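Local coordinates for vesicular integral-membrane protein VIP36 (Canis lupus familiaris, PDB 2DUR), which acts as a calcium-dependent lectin of the early secretory pathway, binding high-mannose glycans and helping transport and sort the glycoproteins that carry them, at residues Trp64-Phe70 / Thr165-Tyr171. Residues are numbered along the deposited sequence; the frame is centred on the assembly and turned at random.
Sequences WEMHVHF and TFLAVRY
Trp64 and Tyr171 pair at one end of two antiparallel strands, Trp64-Phe70 and Thr165-Tyr171. Backbone hydrogen bonds run both ways between Trp64 and Tyr171, Met66 and Val169, and Val68 and Leu167. Glu65 lies on the sheet face it shares with His67 and Arg170. Glu65 CB lies 4.1 Å from Val169 O. Glu65 CG is anti to the backbone N (chi1 -176°) and lies 4.0 Å from Arg170 CB. The chain runs on extended, and CD lies near Arg170 CB. Glu65 OE1 takes a straight bond from His67 NE2 (2.6 Å, 173°) through its anti lone pair, in the imidazole plane. Glu65 OE2 rests 3.4 Å from Arg170 CD but 4.1 Å from Arg170 NE, too far for a salt bridge. On the opposite sheet face, Tyr171 CB sits over the six-membered ring of Trp64, 3.7 Å from its centroid, a CH-pi contact. At the far end Thr165 OG1 donates to Phe70 O (2.8 Å) from above the carbonyl plane. These are central strands of one sheet of the L-type lectin beta sandwich, between strands 217-227 and 175-181. Leu167 and Val169 pack on Ile111 of the opposing sheet, whose strand 109-114 ends at the calcium ligand Asp114.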
ATOM      1  N   TRP A  64      -5.378  -2.848  13.227  1.00 19.86           N
ATOM      2  CA  TRP A  64      -4.016  -2.387  12.985  1.00 19.02           C
ATOM      3  C   TRP A  64      -3.952  -1.057  12.270  1.00 18.67           C
ATOM      4  O   TRP A  64      -4.938  -0.587  11.670  1.00 17.13           O
ATOM      5  CB  TRP A  64      -3.215  -3.450  12.229  1.00 19.57           C
ATOM      6  CG  TRP A  64      -3.891  -4.024  11.002  1.00 18.61           C
ATOM      7  CD1 TRP A  64      -4.560  -5.202  10.921  1.00 18.82           C
ATOM      8  CD2 TRP A  64      -3.945  -3.438   9.689  1.00 18.51           C
ATOM      9  NE1 TRP A  64      -5.022  -5.409   9.645  1.00 19.47           N
ATOM     10  CE2 TRP A  64      -4.654  -4.345   8.863  1.00 18.11           C
ATOM     11  CE3 TRP A  64      -3.445  -2.258   9.130  1.00 16.41           C
ATOM     12  CZ2 TRP A  64      -4.897  -4.090   7.499  1.00 18.61           C
ATOM     13  CZ3 TRP A  64      -3.697  -1.986   7.770  1.00 18.52           C
ATOM     14  CH2 TRP A  64      -4.404  -2.911   6.975  1.00 17.72           C
ATOM     15  N   GLU A  65      -2.782  -0.427  12.347  1.00 17.65           N
ATOM     16  CA  GLU A  65      -2.579   0.805  11.623  1.00 17.94           C
ATOM     17  C   GLU A  65      -1.165   0.789  11.107  1.00 18.53           C
ATOM     18  O   GLU A  65      -0.224   0.628  11.897  1.00 18.99           O
ATOM     19  CB  GLU A  65      -2.798   2.035  12.519  1.00 18.04           C
ATOM     20  CG  GLU A  65      -2.684   3.356  11.773  1.00 19.14           C
ATOM     21  CD  GLU A  65      -3.186   4.545  12.598  1.00 21.83           C
ATOM     22  OE1 GLU A  65      -2.474   5.563  12.695  1.00 26.53           O
ATOM     23  OE2 GLU A  65      -4.304   4.451  13.164  1.00 26.84           O
ATOM     24  N   MET A  66      -1.033   0.912   9.785  1.00 17.91           N
ATOM     25  CA  MET A  66       0.283   0.945   9.120  1.00 17.85           C
ATOM     26  C   MET A  66       0.667   2.372   8.744  1.00 18.07           C
ATOM     27  O   MET A  66      -0.100   3.093   8.112  1.00 18.78           O
ATOM     28  CB  MET A  66       0.243   0.079   7.838  1.00 17.50           C
ATOM     29  CG  MET A  66       1.591   0.059   7.073  1.00 19.53           C
ATOM     30  SD  MET A  66       2.840  -0.940   7.918  1.00 20.10           S
ATOM     31  CE  MET A  66       2.518  -2.584   7.279  1.00 20.54           C
ATOM     32  N   HIS A  67       1.864   2.806   9.150  1.00 19.07           N
ATOM     33  CA  HIS A  67       2.363   4.095   8.732  1.00 18.72           C
ATOM     34  C   HIS A  67       3.493   3.904   7.745  1.00 18.75           C
ATOM     35  O   HIS A  67       4.448   3.186   8.022  1.00 19.28           O
ATOM     36  CB  HIS A  67       2.918   4.885   9.916  1.00 19.11           C
ATOM     37  CG  HIS A  67       1.883   5.244  10.926  1.00 20.44           C
ATOM     38  ND1 HIS A  67       2.193   5.880  12.110  1.00 22.64           N
ATOM     39  CD2 HIS A  67       0.545   5.045  10.938  1.00 22.69           C
ATOM     40  CE1 HIS A  67       1.083   6.060  12.806  1.00 22.59           C
ATOM     41  NE2 HIS A  67       0.069   5.566  12.119  1.00 21.91           N
ATOM     42  N   VAL A  68       3.390   4.546   6.602  1.00 18.24           N
ATOM     43  CA  VAL A  68       4.410   4.357   5.552  1.00 18.22           C
ATOM     44  C   VAL A  68       5.077   5.675   5.281  1.00 18.37           C
ATOM     45  O   VAL A  68       4.432   6.635   4.901  1.00 18.56           O
ATOM     46  CB  VAL A  68       3.767   3.791   4.237  1.00 18.28           C
ATOM     47  CG1 VAL A  68       4.838   3.523   3.172  1.00 19.31           C
ATOM     48  CG2 VAL A  68       3.010   2.531   4.543  1.00 18.28           C
ATOM     49  N   HIS A  69       6.392   5.723   5.490  1.00 18.19           N
ATOM     50  CA  HIS A  69       7.162   6.860   5.066  1.00 17.99           C
ATOM     51  C   HIS A  69       7.739   6.486   3.688  1.00 18.29           C
ATOM     52  O   HIS A  69       8.540   5.554   3.589  1.00 18.66           O
ATOM     53  CB  HIS A  69       8.279   7.100   6.089  1.00 19.68           C
ATOM     54  CG  HIS A  69       9.199   8.218   5.730  1.00 20.18           C
ATOM     55  ND1 HIS A  69      10.356   8.472   6.436  1.00 24.02           N
ATOM     56  CD2 HIS A  69       9.151   9.137   4.741  1.00 22.38           C
ATOM     57  CE1 HIS A  69      10.970   9.512   5.905  1.00 23.78           C
ATOM     58  NE2 HIS A  69      10.265   9.936   4.875  1.00 24.74           N
ATOM     59  N   PHE A  70       7.266   7.186   2.670  1.00 17.60           N
ATOM     60  CA  PHE A  70       7.624   6.873   1.275  1.00 18.21           C
ATOM     61  C   PHE A  70       8.157   8.123   0.611  1.00 18.33           C
ATOM     62  O   PHE A  70       8.030   9.230   1.132  1.00 19.09           O
ATOM     63  CB  PHE A  70       6.388   6.338   0.526  1.00 18.03           C
ATOM     64  CG  PHE A  70       5.319   7.374   0.304  1.00 15.44           C
ATOM     65  CD1 PHE A  70       4.369   7.630   1.315  1.00 16.88           C
ATOM     66  CD2 PHE A  70       5.262   8.130  -0.875  1.00 17.49           C
ATOM     67  CE1 PHE A  70       3.388   8.630   1.133  1.00 15.39           C
ATOM     68  CE2 PHE A  70       4.271   9.112  -1.079  1.00 18.35           C
ATOM     69  CZ  PHE A  70       3.326   9.377  -0.046  1.00 16.94           C
ATOM     70  N   THR A 165       7.115  12.697   3.326  1.00 21.80           N
ATOM     71  CA  THR A 165       5.715  12.384   3.008  1.00 20.60           C
ATOM     72  C   THR A 165       5.354  11.022   3.604  1.00 19.63           C
ATOM     73  O   THR A 165       6.123  10.035   3.508  1.00 18.96           O
ATOM     74  CB  THR A 165       5.473  12.361   1.471  1.00 20.58           C
ATOM     75  OG1 THR A 165       6.453  11.506   0.844  1.00 19.18           O
ATOM     76  CG2 THR A 165       5.542  13.758   0.885  1.00 21.28           C
ATOM     77  N   PHE A 166       4.178  10.969   4.237  1.00 18.42           N
ATOM     78  CA  PHE A 166       3.736   9.763   4.943  1.00 17.49           C
ATOM     79  C   PHE A 166       2.301   9.424   4.603  1.00 17.94           C
ATOM     80  O   PHE A 166       1.497  10.318   4.254  1.00 18.29           O
ATOM     81  CB  PHE A 166       3.779   9.937   6.474  1.00 17.83           C
ATOM     82  CG  PHE A 166       5.105  10.377   7.006  1.00 18.31           C
ATOM     83  CD1 PHE A 166       5.420  11.743   7.045  1.00 20.08           C
ATOM     84  CD2 PHE A 166       5.981   9.450   7.551  1.00 20.26           C
ATOM     85  CE1 PHE A 166       6.648  12.179   7.561  1.00 20.92           C
ATOM     86  CE2 PHE A 166       7.228   9.876   8.064  1.00 21.79           C
ATOM     87  CZ  PHE A 166       7.538  11.252   8.069  1.00 18.56           C
ATOM     88  N   LEU A 167       2.005   8.124   4.710  1.00 18.16           N
ATOM     89  CA  LEU A 167       0.623   7.601   4.578  1.00 18.16           C
ATOM     90  C   LEU A 167       0.268   6.776   5.793  1.00 18.18           C
ATOM     91  O   LEU A 167       1.107   6.077   6.332  1.00 18.07           O
ATOM     92  CB  LEU A 167       0.519   6.720   3.312  1.00 18.44           C
ATOM     93  CG  LEU A 167      -0.902   6.504   2.788  1.00 21.65           C
ATOM     94  CD1 LEU A 167      -1.331   7.740   2.075  1.00 21.80           C
ATOM     95  CD2 LEU A 167      -0.904   5.318   1.837  1.00 23.92           C
ATOM     96  N   ALA A 168      -0.988   6.853   6.239  1.00 17.98           N
ATOM     97  CA  ALA A 168      -1.466   5.955   7.272  1.00 17.00           C
ATOM     98  C   ALA A 168      -2.650   5.162   6.735  1.00 16.95           C
ATOM     99  O   ALA A 168      -3.513   5.721   6.059  1.00 17.77           O
ATOM    100  CB  ALA A 168      -1.867   6.739   8.517  1.00 18.11           C
ATOM    101  N   VAL A 169      -2.642   3.861   7.011  1.00 16.38           N
ATOM    102  CA  VAL A 169      -3.760   2.976   6.656  1.00 16.49           C
ATOM    103  C   VAL A 169      -4.183   2.278   7.926  1.00 16.69           C
ATOM    104  O   VAL A 169      -3.421   1.519   8.509  1.00 17.90           O
ATOM    105  CB  VAL A 169      -3.346   1.922   5.596  1.00 16.24           C
ATOM    106  CG1 VAL A 169      -4.549   1.039   5.261  1.00 16.58           C
ATOM    107  CG2 VAL A 169      -2.787   2.609   4.313  1.00 16.32           C
ATOM    108  N   ARG A 170      -5.421   2.518   8.334  1.00 16.82           N
ATOM    109  CA  ARG A 170      -5.961   1.980   9.586  1.00 17.67           C
ATOM    110  C   ARG A 170      -7.106   1.041   9.245  1.00 17.10           C
ATOM    111  O   ARG A 170      -7.966   1.384   8.443  1.00 16.58           O
ATOM    112  CB  ARG A 170      -6.485   3.108  10.483  1.00 18.70           C
ATOM    113  CG  ARG A 170      -6.979   2.620  11.857  1.00 19.84           C
ATOM    114  CD  ARG A 170      -7.610   3.791  12.646  1.00 20.87           C
ATOM    115  NE  ARG A 170      -8.133   3.365  13.953  1.00 27.87           N
ATOM    116  CZ  ARG A 170      -9.363   2.890  14.199  1.00 30.16           C
ATOM    117  NH1 ARG A 170     -10.296   2.782  13.236  1.00 26.75           N
ATOM    118  NH2 ARG A 170      -9.679   2.538  15.447  1.00 29.73           N
ATOM    119  N   TYR A 171      -7.110  -0.133   9.854  1.00 16.04           N
ATOM    120  CA  TYR A 171      -8.191  -1.059   9.637  1.00 16.95           C
ATOM    121  C   TYR A 171      -8.647  -1.646  10.974  1.00 17.23           C
ATOM    122  O   TYR A 171      -7.863  -2.253  11.681  1.00 17.66           O
ATOM    123  CB  TYR A 171      -7.747  -2.168   8.655  1.00 17.28           C
ATOM    124  CG  TYR A 171      -8.871  -3.143   8.384  1.00 16.96           C
ATOM    125  CD1 TYR A 171     -10.060  -2.707   7.768  1.00 17.18           C
ATOM    126  CD2 TYR A 171      -8.788  -4.467   8.795  1.00 18.38           C
ATOM    127  CE1 TYR A 171     -11.130  -3.591   7.530  1.00 17.82           C
ATOM    128  CE2 TYR A 171      -9.854  -5.366   8.586  1.00 18.19           C
ATOM    129  CZ  TYR A 171     -11.019  -4.916   7.948  1.00 18.83           C
ATOM    130  OH  TYR A 171     -12.063  -5.777   7.726  1.00 19.59           O
TER
HETATM  131  O   HOH W   1       9.428  11.485   1.877  1.00 18.46           O